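Local coordinates for protein inactive glucansucrase (Lactobacillus reuteri, PDB 5JBD) that is an inactive glucansucrase of glycoside hydrolase family 70, a multidomain protein built round a TIM-barrel-type fold, at residues L402-H407 against D412-A417. Numbering follows the deposited sequence.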
loop_
_atom_site.group_PDB
_atom_site.type_symbol
_atom_site.label_atom_id
_atom_site.label_comp_id
_atom_site.label_asym_id
_atom_site.label_seq_id
_atom_site.Cartn_x
_atom_site.Cartn_y
_atom_site.Cartn_z
ATOM N N LEU A 402 5.328 -10.314 15.098
ATOM C CA LEU A 402 6.089 -10.132 16.333
ATOM C C LEU A 402 5.369 -9.192 17.320
ATOM O O LEU A 402 5.333 -9.478 18.515
ATOM C CB LEU A 402 7.503 -9.645 15.996
ATOM C CG LEU A 402 8.661 -9.665 16.998
ATOM C CD1 LEU A 402 8.683 -10.921 17.858
ATOM C CD2 LEU A 402 9.975 -9.512 16.236
ATOM N N ILE A 403 4.761 -8.112 16.823
ATOM C CA ILE A 403 3.960 -7.204 17.668
ATOM C C ILE A 403 2.787 -7.957 18.306
ATOM O O ILE A 403 2.550 -7.848 19.515
ATOM C CB ILE A 403 3.438 -5.969 16.881
ATOM C CG1 ILE A 403 4.593 -5.017 16.542
ATOM C CG2 ILE A 403 2.381 -5.204 17.676
ATOM C CD1 ILE A 403 4.225 -3.898 15.579
ATOM N N ILE A 404 2.058 -8.706 17.486
ATOM C CA ILE A 404 0.889 -9.458 17.948
ATOM C C ILE A 404 1.301 -10.485 19.002
ATOM O O ILE A 404 0.637 -10.608 20.036
ATOM C CB ILE A 404 0.133 -10.144 16.775
ATOM C CG1 ILE A 404 -0.523 -9.085 15.865
ATOM C CG2 ILE A 404 -0.950 -11.112 17.290
ATOM C CD1 ILE A 404 -0.812 -9.587 14.462
ATOM N N LYS A 405 2.401 -11.187 18.756
ATOM C CA LYS A 405 2.927 -12.158 19.718
ATOM C C LYS A 405 3.354 -11.500 21.036
ATOM O O LYS A 405 3.052 -12.014 22.119
ATOM C CB LYS A 405 4.107 -12.940 19.134
ATOM C CG LYS A 405 4.724 -13.917 20.127
ATOM C CD LYS A 405 5.572 -14.999 19.480
ATOM C CE LYS A 405 5.819 -16.143 20.459
ATOM N NZ LYS A 405 7.227 -16.620 20.402
ATOM N N ASP A 406 4.074 -10.386 20.933
ATOM C CA ASP A 406 4.553 -9.646 22.112
ATOM C C ASP A 406 3.443 -9.028 22.955
ATOM O O ASP A 406 3.668 -8.741 24.122
ATOM C CB ASP A 406 5.499 -8.508 21.692
ATOM C CG ASP A 406 6.831 -8.996 21.165
ATOM O OD1 ASP A 406 7.228 -10.139 21.442
ATOM O OD2 ASP A 406 7.499 -8.196 20.477
ATOM N N HIS A 407 2.273 -8.773 22.364
ATOM C CA HIS A 407 1.203 -8.048 23.044
ATOM C C HIS A 407 -0.176 -8.642 22.781
ATOM O O HIS A 407 -1.100 -7.957 22.295
ATOM C CB HIS A 407 1.262 -6.578 22.626
ATOM C CG HIS A 407 2.531 -5.893 23.019
ATOM N ND1 HIS A 407 3.566 -5.683 22.130
ATOM C CD2 HIS A 407 2.941 -5.387 24.203
ATOM C CE1 HIS A 407 4.554 -5.067 22.751
ATOM N NE2 HIS A 407 4.201 -4.876 24.010
ATOM N N ASP A 412 -7.595 -5.225 19.205
ATOM C CA ASP A 412 -7.471 -4.037 18.333
ATOM C C ASP A 412 -6.020 -3.505 18.231
ATOM O O ASP A 412 -5.780 -2.362 17.830
ATOM C CB ASP A 412 -8.517 -2.956 18.738
ATOM C CG ASP A 412 -8.501 -2.654 20.237
ATOM O OD1 ASP A 412 -7.893 -3.435 21.006
ATOM O OD2 ASP A 412 -9.110 -1.645 20.647
ATOM N N ILE A 413 -5.054 -4.352 18.572
ATOM C CA ILE A 413 -3.625 -4.037 18.437
ATOM C C ILE A 413 -3.159 -3.608 17.035
ATOM O O ILE A 413 -2.193 -2.856 16.929
ATOM C CB ILE A 413 -2.749 -5.209 18.955
ATOM C CG1 ILE A 413 -1.297 -4.751 19.125
ATOM C CG2 ILE A 413 -2.869 -6.430 18.037
ATOM C CD1 ILE A 413 -0.385 -5.778 19.734
ATOM N N MET A 414 -3.805 -4.110 15.980
ATOM C CA MET A 414 -3.496 -3.693 14.602
ATOM C C MET A 414 -4.399 -2.556 14.112
ATOM O O MET A 414 -4.209 -2.070 13.000
ATOM C CB MET A 414 -3.564 -4.885 13.630
ATOM C CG MET A 414 -2.423 -5.875 13.784
ATOM S SD MET A 414 -0.824 -5.245 13.230
ATOM C CE MET A 414 0.096 -5.143 14.774
ATOM N N GLY A 415 -5.369 -2.143 14.935
ATOM C CA GLY A 415 -6.196 -0.968 14.676
ATOM C C GLY A 415 -5.831 0.161 15.636
ATOM O O GLY A 415 -4.652 0.509 15.791
ATOM N N SER A 416 -6.843 0.708 16.306
ATOM C CA SER A 416 -6.683 1.928 17.115
ATOM C C SER A 416 -5.797 1.779 18.366
ATOM O O SER A 416 -5.335 2.785 18.900
ATOM C CB SER A 416 -8.053 2.481 17.503
ATOM O OG SER A 416 -8.744 1.583 18.331
ATOM N N ALA A 417 -5.535 0.549 18.816
ATOM C CA ALA A 417 -4.638 0.314 19.965
ATOM C C ALA A 417 -3.171 0.070 19.564
ATOM O O ALA A 417 -2.334 -0.225 20.425
ATOM C CB ALA A 417 -5.162 -0.839 20.816
#
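With CG1 trans to its own N (chi1 -166°) and the chain extended beyond it (chi2 175°), Ile413 drives CD1 at Ile403 and His407. The methyl carbon CD1 of Ile413 lies 3.5 Å from CG2 of Ile403, tighter than ordinary van der Waals contact, and 3.4 Å from CB of His407, while the imidazole itself leads away to meet the ring of Tyr422. Met414 takes a different course: bends at chi2 (-70°) and chi3 curl the chain and bring CE toward the helix, 3.7 Å from CG2 of Ile403, so this one branch is touched by both residues. Helix 392-406 of the family 70 TIM-barrel-type fold ends here, the backbone departing from helical geometry at His407, and the loop leading to helix 420-434 folds back against that end. Ile413 and Met414 are the central residues of a type I beta turn, in which Gly415 N bonds to Asp412 O at 2.9 Å; Ala417 N bonds to the same oxygen, so two donors grip it. Ile404 meets Met414 at about a right angle, CD1 to CG 4.1 Å. The contact buries His407 O, which lacks a polar partner, whereas Met414 O is hydrogen-bonded by Arg702.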